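Local atomic coordinates of periplasmic binding protein (Roseiflexus sp. RS-1, PDB entry 5GJ3), a protein that binds heme in the periplasm, here as two heme groups on one chain, and probably hands it on for uptake into the cell. Residues F147-G152 against L203-G208; D154-A159 against K187-E192; T16-A21 against Q103-V108. All blocks are in the same frame, centred on the assembly; numbering follows the deposited sequence.

Interaction 1 (F147-G152 against L203-G208); sequences FLYLRG and LVLDKG. With HEM (protoporphyrin IX containing Fe), chain C.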
loop_
_atom_site.group_PDB
_atom_site.type_symbol
_atom_site.label_atom_id
_atom_site.label_comp_id
_atom_site.label_asym_id
_atom_site.label_seq_id
_atom_site.Cartn_x
_atom_site.Cartn_y
_atom_site.Cartn_z
ATOM N N PHE A 147 -6.496 -11.036 5.670
ATOM C CA PHE A 147 -5.194 -10.620 5.169
ATOM C C PHE A 147 -4.055 -11.161 6.053
ATOM O O PHE A 147 -4.068 -10.942 7.282
ATOM C CB PHE A 147 -5.084 -9.087 5.126
ATOM C CG PHE A 147 -3.732 -8.608 4.661
ATOM C CD1 PHE A 147 -3.447 -8.540 3.316
ATOM C CD2 PHE A 147 -2.723 -8.288 5.584
ATOM C CE1 PHE A 147 -2.179 -8.137 2.882
ATOM C CE2 PHE A 147 -1.466 -7.881 5.169
ATOM C CZ PHE A 147 -1.202 -7.790 3.810
ATOM N N LEU A 148 -3.078 -11.834 5.445
ATOM C CA LEU A 148 -1.934 -12.389 6.192
ATOM C C LEU A 148 -0.691 -11.677 5.714
ATOM O O LEU A 148 -0.420 -11.595 4.501
ATOM C CB LEU A 148 -1.717 -13.888 5.924
ATOM C CG LEU A 148 -2.914 -14.760 6.347
ATOM C CD1 LEU A 148 -2.740 -16.206 5.950
ATOM C CD2 LEU A 148 -3.134 -14.651 7.853
ATOM N N TYR A 149 0.001 -11.099 6.659
ATOM C CA TYR A 149 1.342 -10.633 6.440
ATOM C C TYR A 149 2.281 -11.834 6.742
ATOM O O TYR A 149 2.222 -12.401 7.833
ATOM C CB TYR A 149 1.612 -9.467 7.377
ATOM C CG TYR A 149 3.055 -9.031 7.308
ATOM C CD1 TYR A 149 3.500 -8.194 6.274
ATOM C CD2 TYR A 149 4.007 -9.492 8.263
ATOM C CE1 TYR A 149 4.853 -7.801 6.182
ATOM C CE2 TYR A 149 5.360 -9.115 8.177
ATOM C CZ TYR A 149 5.784 -8.249 7.153
ATOM O OH TYR A 149 7.122 -7.839 7.054
ATOM N N LEU A 150 3.119 -12.213 5.779
ATOM C CA LEU A 150 3.964 -13.406 5.871
ATOM C C LEU A 150 5.420 -13.074 5.581
ATOM O O LEU A 150 5.727 -12.292 4.692
ATOM C CB LEU A 150 3.544 -14.462 4.831
ATOM C CG LEU A 150 2.065 -14.882 4.830
ATOM C CD1 LEU A 150 1.772 -15.682 3.557
ATOM C CD2 LEU A 150 1.762 -15.684 6.088
ATOM N N ARG A 151 6.317 -13.684 6.328
ATOM C CA ARG A 151 7.728 -13.483 6.073
ATOM C C ARG A 151 8.392 -14.789 6.430
ATOM O O ARG A 151 8.871 -14.949 7.542
ATOM C CB ARG A 151 8.291 -12.314 6.875
ATOM C CG ARG A 151 9.506 -11.706 6.177
ATOM C CD ARG A 151 9.904 -10.364 6.778
ATOM N NE ARG A 151 10.537 -10.518 8.073
ATOM C CZ ARG A 151 10.000 -10.167 9.239
ATOM N NH1 ARG A 151 10.695 -10.361 10.361
ATOM N NH2 ARG A 151 8.789 -9.607 9.303
ATOM N N GLY A 152 8.314 -15.727 5.476
ATOM C CA GLY A 152 8.621 -17.128 5.702
ATOM C C GLY A 152 7.685 -17.735 6.729
ATOM O O GLY A 152 6.810 -17.074 7.293
ATOM N N LEU A 203 -6.103 -13.176 1.576
ATOM C CA LEU A 203 -5.438 -12.069 0.886
ATOM C C LEU A 203 -3.998 -11.944 1.409
ATOM O O LEU A 203 -3.775 -11.808 2.599
ATOM C CB LEU A 203 -6.238 -10.768 1.086
ATOM C CG LEU A 203 -5.756 -9.462 0.434
ATOM C CD1 LEU A 203 -5.718 -9.570 -1.071
ATOM C CD2 LEU A 203 -6.625 -8.275 0.839
ATOM N N VAL A 204 -3.024 -12.042 0.506
ATOM C CA VAL A 204 -1.606 -11.997 0.882
ATOM C C VAL A 204 -0.782 -11.065 -0.043
ATOM O O VAL A 204 -1.253 -10.631 -1.093
ATOM C CB VAL A 204 -0.970 -13.398 0.777
ATOM C CG1 VAL A 204 -1.668 -14.351 1.766
ATOM C CG2 VAL A 204 -1.025 -13.915 -0.671
ATOM N N LEU A 205 0.448 -10.798 0.339
ATOM C CA LEU A 205 1.358 -10.072 -0.585
ATOM C C LEU A 205 2.124 -11.051 -1.496
ATOM O O LEU A 205 2.414 -12.209 -1.081
ATOM C CB LEU A 205 2.296 -9.203 0.203
ATOM C CG LEU A 205 1.550 -8.241 1.123
ATOM C CD1 LEU A 205 2.529 -7.462 1.982
ATOM C CD2 LEU A 205 0.610 -7.283 0.386
ATOM N N ASP A 206 2.381 -10.611 -2.746
ATOM C CA ASP A 206 3.254 -11.317 -3.706
ATOM C C ASP A 206 4.494 -11.908 -3.016
ATOM O O ASP A 206 4.733 -13.153 -3.048
ATOM C CB ASP A 206 3.730 -10.365 -4.841
ATOM C CG ASP A 206 2.737 -10.253 -6.013
ATOM O OD1 ASP A 206 1.635 -10.862 -5.953
ATOM O OD2 ASP A 206 3.063 -9.534 -7.011
ATOM N N LYS A 207 5.284 -11.038 -2.384
ATOM C CA LYS A 207 6.547 -11.491 -1.741
ATOM C C LYS A 207 6.285 -12.457 -0.606
ATOM O O LYS A 207 7.004 -13.452 -0.447
ATOM C CB LYS A 207 7.399 -10.333 -1.206
ATOM C CG LYS A 207 7.925 -9.384 -2.271
ATOM C CD LYS A 207 9.425 -9.122 -2.089
ATOM C CE LYS A 207 9.884 -7.824 -2.746
ATOM N NZ LYS A 207 9.221 -7.567 -4.059
ATOM N N GLY A 208 5.262 -12.158 0.195
ATOM C CA GLY A 208 4.854 -13.036 1.288
ATOM C C GLY A 208 4.528 -14.433 0.819
ATOM O O GLY A 208 4.996 -15.402 1.401
HETATM C CHA HEM C . 10.835 -7.244 5.721
HETATM C CHB HEM C . 6.806 -5.419 3.693
HETATM C CHC HEM C . 4.888 -4.459 8.108
HETATM C CHD HEM C . 9.038 -6.053 10.093
HETATM C C1A HEM C . 9.902 -6.792 4.822
HETATM C C2A HEM C . 10.122 -6.743 3.421
HETATM C C3A HEM C . 8.989 -6.222 2.859
HETATM C C4A HEM C . 8.079 -5.949 3.909
HETATM C CMA HEM C . 8.715 -5.997 1.372
HETATM C CAA HEM C . 11.396 -7.176 2.689
HETATM C CBA HEM C . 11.244 -8.512 1.941
HETATM C CGA HEM C . 11.219 -9.726 2.845
HETATM O O1A HEM C . 10.986 -9.650 4.069
HETATM O O2A HEM C . 11.409 -10.864 2.376
HETATM C C1B HEM C . 5.945 -4.990 4.730
HETATM C C2B HEM C . 4.672 -4.387 4.483
HETATM C C3B HEM C . 4.124 -4.088 5.691
HETATM C C4B HEM C . 5.107 -4.550 6.726
HETATM C CMB HEM C . 4.075 -4.126 3.120
HETATM C CAB HEM C . 2.823 -3.460 5.975
HETATM C CBB HEM C . 1.761 -4.228 6.016
HETATM C C1C HEM C . 5.873 -4.778 9.056
HETATM C C2C HEM C . 5.807 -4.465 10.426
HETATM C C3C HEM C . 6.998 -4.932 11.009
HETATM C C4C HEM C . 7.770 -5.514 9.956
HETATM C CMC HEM C . 4.620 -3.786 11.082
HETATM C CAC HEM C . 7.470 -4.898 12.430
HETATM C CBC HEM C . 6.681 -4.735 13.485
HETATM C C1D HEM C . 9.836 -6.460 9.017
HETATM C C2D HEM C . 11.210 -6.984 9.243
HETATM C C3D HEM C . 11.714 -7.333 8.025
HETATM C C4D HEM C . 10.636 -7.009 7.075
HETATM C CMD HEM C . 11.879 -7.081 10.595
HETATM C CAD HEM C . 13.084 -7.911 7.686
HETATM C CBD HEM C . 14.201 -6.876 7.386
HETATM C CGD HEM C . 15.464 -7.579 6.893
HETATM O O1D HEM C . 16.482 -6.973 6.442
HETATM O O2D HEM C . 15.546 -8.829 6.920
HETATM N NA HEM C . 8.624 -6.309 5.131
HETATM N NB HEM C . 6.120 -5.124 6.047
HETATM N NC HEM C . 7.074 -5.417 8.784
HETATM N ND HEM C . 9.498 -6.587 7.721
HETATM FE FE HEM C . 7.870 -5.927 6.930
HETATM O O HOH W 1 1.727 -11.797 2.563
#

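Interaction 2 (D154-A159 against K187-E192); sequences DVQQVA and KPLSPE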
loop_
_atom_site.group_PDB
_atom_site.type_symbol
_atom_site.label_atom_id
_atom_site.label_comp_id
_atom_site.label_asym_id
_atom_site.label_seq_id
_atom_site.Cartn_x
_atom_site.Cartn_y
_atom_site.Cartn_z
ATOM N N ASP A 154 8.333 -18.440 9.663
ATOM C CA ASP A 154 8.526 -17.846 10.971
ATOM C C ASP A 154 7.536 -16.739 11.367
ATOM O O ASP A 154 7.204 -16.580 12.547
ATOM C CB ASP A 154 9.948 -17.330 11.047
ATOM C CG ASP A 154 10.954 -18.464 11.165
ATOM O OD1 ASP A 154 10.638 -19.433 11.888
ATOM O OD2 ASP A 154 12.039 -18.401 10.537
ATOM N N VAL A 155 7.059 -15.974 10.391
ATOM C CA VAL A 155 6.301 -14.741 10.695
ATOM C C VAL A 155 4.939 -14.827 10.017
ATOM O O VAL A 155 4.880 -15.015 8.799
ATOM C CB VAL A 155 7.091 -13.484 10.238
ATOM C CG1 VAL A 155 6.195 -12.231 10.195
ATOM C CG2 VAL A 155 8.304 -13.278 11.151
ATOM N N GLN A 156 3.866 -14.760 10.818
ATOM C CA GLN A 156 2.488 -14.855 10.317
ATOM C C GLN A 156 1.599 -13.953 11.144
ATOM O O GLN A 156 1.331 -14.223 12.325
ATOM C CB GLN A 156 1.997 -16.311 10.348
ATOM C CG GLN A 156 2.755 -17.176 9.350
ATOM C CD GLN A 156 2.969 -18.589 9.797
ATOM O OE1 GLN A 156 3.995 -19.188 9.482
ATOM N NE2 GLN A 156 1.988 -19.159 10.470
ATOM N N GLN A 157 1.178 -12.859 10.519
ATOM C CA GLN A 157 0.429 -11.810 11.184
ATOM C C GLN A 157 -0.842 -11.506 10.385
ATOM O O GLN A 157 -0.875 -11.648 9.166
ATOM C CB GLN A 157 1.261 -10.528 11.322
ATOM C CG GLN A 157 2.582 -10.702 12.076
ATOM C CD GLN A 157 2.434 -10.565 13.581
ATOM O OE1 GLN A 157 2.834 -11.451 14.335
ATOM N NE2 GLN A 157 1.849 -9.463 14.024
ATOM N N VAL A 158 -1.875 -11.097 11.101
ATOM C CA VAL A 158 -3.184 -10.860 10.533
ATOM C C VAL A 158 -3.419 -9.372 10.749
ATOM O O VAL A 158 -3.025 -8.842 11.795
ATOM C CB VAL A 158 -4.245 -11.687 11.320
ATOM C CG1 VAL A 158 -5.644 -11.172 11.059
ATOM C CG2 VAL A 158 -4.149 -13.159 10.977
ATOM N N ALA A 159 -4.063 -8.709 9.793
ATOM C CA ALA A 159 -4.407 -7.274 9.933
ATOM C C ALA A 159 -5.885 -7.052 10.282
ATOM O O ALA A 159 -6.802 -7.528 9.570
ATOM C CB ALA A 159 -4.052 -6.525 8.643
ATOM N N LYS A 187 -1.693 -8.536 14.417
ATOM C CA LYS A 187 -1.559 -9.549 15.486
ATOM C C LYS A 187 -1.148 -10.893 14.936
ATOM O O LYS A 187 -1.450 -11.199 13.779
ATOM C CB LYS A 187 -2.854 -9.663 16.284
ATOM C CG LYS A 187 -3.226 -8.360 16.985
ATOM C CD LYS A 187 -2.320 -8.033 18.185
ATOM C CE LYS A 187 -2.881 -6.900 19.050
ATOM N NZ LYS A 187 -2.865 -5.554 18.377
ATOM N N PRO A 188 -0.446 -11.711 15.756
ATOM C CA PRO A 188 -0.045 -13.032 15.274
ATOM C C PRO A 188 -1.217 -13.934 14.848
ATOM O O PRO A 188 -2.272 -13.915 15.474
ATOM C CB PRO A 188 0.752 -13.658 16.474
ATOM C CG PRO A 188 0.606 -12.711 17.625
ATOM C CD PRO A 188 0.133 -11.384 17.090
ATOM N N LEU A 189 -1.016 -14.666 13.757
ATOM C CA LEU A 189 -1.880 -15.767 13.382
ATOM C C LEU A 189 -1.791 -16.869 14.468
ATOM O O LEU A 189 -0.721 -17.095 15.050
ATOM C CB LEU A 189 -1.482 -16.316 12.005
ATOM C CG LEU A 189 -2.418 -17.367 11.366
ATOM C CD1 LEU A 189 -3.802 -16.777 11.113
ATOM C CD2 LEU A 189 -1.851 -17.918 10.066
ATOM N N SER A 190 -2.923 -17.508 14.772
ATOM C CA SER A 190 -2.989 -18.599 15.761
ATOM C C SER A 190 -4.112 -19.569 15.388
ATOM O O SER A 190 -5.049 -19.177 14.663
ATOM C CB SER A 190 -3.223 -18.038 17.176
ATOM O OG SER A 190 -4.578 -17.686 17.378
ATOM N N PRO A 191 -4.037 -20.828 15.882
ATOM C CA PRO A 191 -5.170 -21.757 15.738
ATOM C C PRO A 191 -6.540 -21.101 16.042
ATOM O O PRO A 191 -7.508 -21.275 15.280
ATOM C CB PRO A 191 -4.847 -22.860 16.766
ATOM C CG PRO A 191 -3.336 -22.879 16.791
ATOM C CD PRO A 191 -2.905 -21.440 16.624
ATOM N N GLU A 192 -6.597 -20.333 17.116
ATOM C CA GLU A 192 -7.805 -19.652 17.558
ATOM C C GLU A 192 -8.312 -18.637 16.537
ATOM O O GLU A 192 -9.528 -18.563 16.282
ATOM C CB GLU A 192 -7.552 -18.930 18.883
ATOM C CG GLU A 192 -7.275 -19.845 20.076
ATOM C CD GLU A 192 -5.864 -20.453 20.112
ATOM O OE1 GLU A 192 -5.002 -20.137 19.254
ATOM O OE2 GLU A 192 -5.608 -21.268 21.029
#

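Interaction 3 (T16-A21 against Q103-V108); sequences TEIIFA and QKIRFV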
loop_
_atom_site.group_PDB
_atom_site.type_symbol
_atom_site.label_atom_id
_atom_site.label_comp_id
_atom_site.label_asym_id
_atom_site.label_seq_id
_atom_site.Cartn_x
_atom_site.Cartn_y
_atom_site.Cartn_z
ATOM N N THR A 16 6.815 8.739 -4.121
ATOM C CA THR A 16 7.578 8.559 -5.370
ATOM C C THR A 16 6.650 8.207 -6.550
ATOM O O THR A 16 6.696 8.837 -7.599
ATOM C CB THR A 16 8.628 7.468 -5.185
ATOM O OG1 THR A 16 9.530 7.837 -4.138
ATOM C CG2 THR A 16 9.398 7.152 -6.505
ATOM N N GLU A 17 5.763 7.240 -6.343
ATOM C CA GLU A 17 4.822 6.811 -7.373
ATOM C C GLU A 17 3.982 7.988 -7.827
ATOM O O GLU A 17 3.695 8.155 -9.015
ATOM C CB GLU A 17 3.918 5.701 -6.838
ATOM C CG GLU A 17 2.726 5.420 -7.736
ATOM C CD GLU A 17 2.027 4.078 -7.432
ATOM O OE1 GLU A 17 2.506 3.254 -6.607
ATOM O OE2 GLU A 17 1.000 3.835 -8.063
ATOM N N ILE A 18 3.597 8.834 -6.875
ATOM C CA ILE A 18 2.739 9.948 -7.185
ATOM C C ILE A 18 3.577 10.998 -8.014
ATOM O O ILE A 18 3.038 11.612 -8.913
ATOM C CB ILE A 18 2.205 10.630 -5.891
ATOM C CG1 ILE A 18 1.078 9.790 -5.252
ATOM C CG2 ILE A 18 1.708 12.042 -6.228
ATOM C CD1 ILE A 18 0.755 10.248 -3.833
ATOM N N ILE A 19 4.856 11.209 -7.697
ATOM C CA ILE A 19 5.664 12.201 -8.448
ATOM C C ILE A 19 5.720 11.742 -9.920
ATOM O O ILE A 19 5.555 12.572 -10.842
ATOM C CB ILE A 19 7.094 12.340 -7.867
ATOM C CG1 ILE A 19 7.048 12.981 -6.452
ATOM C CG2 ILE A 19 8.020 13.171 -8.776
ATOM C CD1 ILE A 19 8.304 12.665 -5.629
ATOM N N PHE A 20 5.992 10.439 -10.114
ATOM C CA PHE A 20 6.059 9.870 -11.479
ATOM C C PHE A 20 4.691 9.958 -12.176
ATOM O O PHE A 20 4.626 10.338 -13.326
ATOM C CB PHE A 20 6.611 8.418 -11.464
ATOM C CG PHE A 20 8.134 8.345 -11.412
ATOM C CD1 PHE A 20 8.884 8.327 -12.588
ATOM C CD2 PHE A 20 8.798 8.268 -10.200
ATOM C CE1 PHE A 20 10.260 8.280 -12.547
ATOM C CE2 PHE A 20 10.179 8.206 -10.146
ATOM C CZ PHE A 20 10.919 8.225 -11.328
ATOM N N ALA A 21 3.589 9.721 -11.460
ATOM C CA ALA A 21 2.246 9.820 -12.059
ATOM C C ALA A 21 1.869 11.222 -12.458
ATOM O O ALA A 21 1.011 11.441 -13.374
ATOM C CB ALA A 21 1.188 9.234 -11.119
ATOM N N GLN A 103 -5.505 13.458 -1.012
ATOM C CA GLN A 103 -4.730 14.345 -0.159
ATOM C C GLN A 103 -3.228 14.303 -0.505
ATOM O O GLN A 103 -2.588 15.339 -0.609
ATOM C CB GLN A 103 -4.971 13.914 1.278
ATOM C CG GLN A 103 -4.670 14.916 2.346
ATOM C CD GLN A 103 -5.039 14.280 3.676
ATOM O OE1 GLN A 103 -4.182 14.050 4.529
ATOM N NE2 GLN A 103 -6.310 13.874 3.799
ATOM N N LYS A 104 -2.667 13.111 -0.704
ATOM C CA LYS A 104 -1.235 13.008 -1.014
ATOM C C LYS A 104 -0.919 13.571 -2.401
ATOM O O LYS A 104 0.167 14.201 -2.632
ATOM C CB LYS A 104 -0.747 11.555 -0.886
ATOM C CG LYS A 104 -0.698 11.087 0.585
ATOM C CD LYS A 104 -0.170 9.641 0.709
ATOM C CE LYS A 104 -1.096 8.591 0.186
ATOM N NZ LYS A 104 -0.639 7.158 0.467
ATOM N N ILE A 105 -1.863 13.348 -3.320
ATOM C CA ILE A 105 -1.693 13.875 -4.691
ATOM C C ILE A 105 -1.650 15.400 -4.684
ATOM O O ILE A 105 -0.730 15.983 -5.281
ATOM C CB ILE A 105 -2.762 13.335 -5.672
ATOM C CG1 ILE A 105 -2.494 11.845 -5.970
ATOM C CG2 ILE A 105 -2.782 14.146 -6.981
ATOM C CD1 ILE A 105 -3.744 11.147 -6.461
ATOM N N ARG A 106 -2.610 16.037 -3.986
ATOM C CA ARG A 106 -2.605 17.516 -3.868
ATOM C C ARG A 106 -1.361 18.068 -3.177
ATOM O O ARG A 106 -0.826 19.137 -3.570
ATOM C CB ARG A 106 -3.887 18.030 -3.177
ATOM C CG ARG A 106 -5.146 17.690 -3.984
ATOM C CD ARG A 106 -6.433 18.217 -3.324
ATOM N NE ARG A 106 -7.437 18.343 -4.369
ATOM C CZ ARG A 106 -8.558 17.615 -4.471
ATOM N NH1 ARG A 106 -8.888 16.718 -3.541
ATOM N NH2 ARG A 106 -9.393 17.822 -5.496
ATOM N N PHE A 107 -0.883 17.340 -2.155
ATOM C CA PHE A 107 0.323 17.735 -1.420
ATOM C C PHE A 107 1.564 17.756 -2.347
ATOM O O PHE A 107 2.312 18.753 -2.390
ATOM C CB PHE A 107 0.527 16.806 -0.223
ATOM C CG PHE A 107 1.959 16.701 0.260
ATOM C CD1 PHE A 107 2.513 17.713 1.056
ATOM C CD2 PHE A 107 2.707 15.540 0.005
ATOM C CE1 PHE A 107 3.833 17.590 1.578
ATOM C CE2 PHE A 107 3.992 15.387 0.523
ATOM C CZ PHE A 107 4.586 16.430 1.329
ATOM N N VAL A 108 1.746 16.694 -3.109
ATOM C CA VAL A 108 2.903 16.611 -4.014
ATOM C C VAL A 108 2.751 17.668 -5.116
ATOM O O VAL A 108 3.743 18.378 -5.476
ATOM C CB VAL A 108 3.079 15.212 -4.623
ATOM C CG1 VAL A 108 4.210 15.213 -5.686
ATOM C CG2 VAL A 108 3.415 14.165 -3.538
#

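Interaction 1 (F147-G152 against L203-G208)
F147 turns the edge of its ring to two leucines of the neighbouring parallel strand. F147 CD1 lies 3.8 Å from L203 CG. F147 CE1 lies 3.8 Å from L205 CD2. F147 CG is anti to the backbone N (chi1 178°), on the side where L203 and L205 lie. The backbones join through L148 N, which donates to L203 O at 2.9 Å. One step on, the strands part. A water bridges them, donating to L148 O and accepting from L205 N. Where helix 206-211 begins, G208 CA makes a CA-H...O contact with L150 O at 3.6 Å; as a glycine it has no side chain.

L205 CD1 also touches the heme methyl CMB at 3.8 Å. Y149 reaches the heme from strand 144-151, and its OH binds the iron at 2.1 Å. R151 bends at chi3 (73°), where NE is placed. Its guanidinium turns one face to the porphyrin, with heme C2D 3.4 Å above the guanidinium plane, over its centre. R151 NH2 donates a weak hydrogen bond to Y149 OH. An alanine in place of R151 would probably leave the ring around C2D without its flat cationic cover and the Y149 oxygen without this donor.

An apolar methyl contact from L205 and a phenol oxygen on the iron meet at this heme. The nearby positive charge is likely to favour a more anionic oxygen.

Interaction 2 (D154-A159 against K187-E192)
K187 pairs with V158 through two backbone bonds. K187 N donates to V158 O at 3.0 Å, and V158 N donates to K187 O at 2.7 Å. This is an antiparallel hydrogen-bonded pair. The K187 amine turns elsewhere and bonds to V184 O.

P188 follows, opposite Q157 in a non-hydrogen-bonded pair. A proline fits here, since the position needs no N-H for pairing. The Q157 chain bends at chi2 (-86°), which swings CD back over strand 186-188. Its amide then lies alongside the K187-P188 peptide. Q157 OE1 is 3.4 Å from P188 CA, and Q157 NE2 is 3.4 Å from K187 C.

L189 carries the last bond between the segments. L189 N donates to Q156 O at 2.8 Å, from 37° above the carbonyl plane. The same oxygen also meets the CA of P188. L189 has CG anti to the backbone N (chi1 -172°), and from there its CD1 branch touches V158 CG2 at 3.6 Å. The two side chains cross at about a right angle. V158 also packs on L146 and L148, while L189 reaches V194.

At S190 the chain turns into helix 191-197. S190 is the N-cap, and its OG bonds to V193 N. S190 OG also donates to E192 OE1 at 3.1 Å, meeting the anti side of the carboxylate.

Strand 186-188 adds antiparallel to strand 155-159, the second arm of the hairpin with 144-151, in the mixed sheet, and leads into a serine-capped helix.

Interaction 3 (T16-A21 against Q103-V108)
I18 of helix 13-21 meets K104, I105 and V108 of helix 100-111. The segment axes come within 9.8 Å and make an angle of 64°. CB of I18 leaves its helix toward the other one, and the side chain divides there.

The short branch, CG2, goes to V108. I18 CG2 lies 3.8 Å from V108 CB and equally close to V108 CG2. The long branch starts at CG1, which is anti to the carbonyl carbon (chi1 -76°). I18 CG1 meets I105 CG1 at 4.2 Å, a looser touch. The chain then runs on extended (chi2 167°), so CD1 reaches the root of K104. I18 CD1 sits 3.6 Å from K104 CB and is also near the K104 carbonyl carbon and I105 N. The I18 and K104 side chains cross at about a right angle.

I19 adds one more touch. I19 CG1 lies 3.7 Å from V108 CG1, so V108 is met by both isoleucines. I19 and V108 also touch I68 of strand 66-70, and the pair of helices thereby packs against the parallel sheet.

K104 is the exception in chemistry. Of its side chain, only CB comes close to I18. The chain then bends away. NZ forms a salt bridge with D94 OD1 and hydrogen bonds with D14 OD2 and G245 O. D14 and D94 bind a zinc ion together with D70.

The contact is therefore apolar at the centre, with one buried cation leaving it. That cation is likely to offset part of the negative charge of the zinc-site aspartates.

Overall arrangement
Interactions 1 and 3 are buried, while interaction 2 lies at the surface. Interactions 1 and 2 belong to the same mixed sheet and touch directly, since strands 144-151 and 155-159 are neighbours. Y149 N probably bonds to Q157 O between them, and F147 packs on A159. Their strand pairings differ: parallel at the heme side, antiparallel farther out. Interaction 2 relies most on backbone bonds, and interaction 1 adds iron and porphyrin contacts. Interaction 3 stands apart, its centre about 26 Å from that of interaction 1, on the opposite side of the chain's centre. It joins helices beside the other, parallel sheet by apolar side chains.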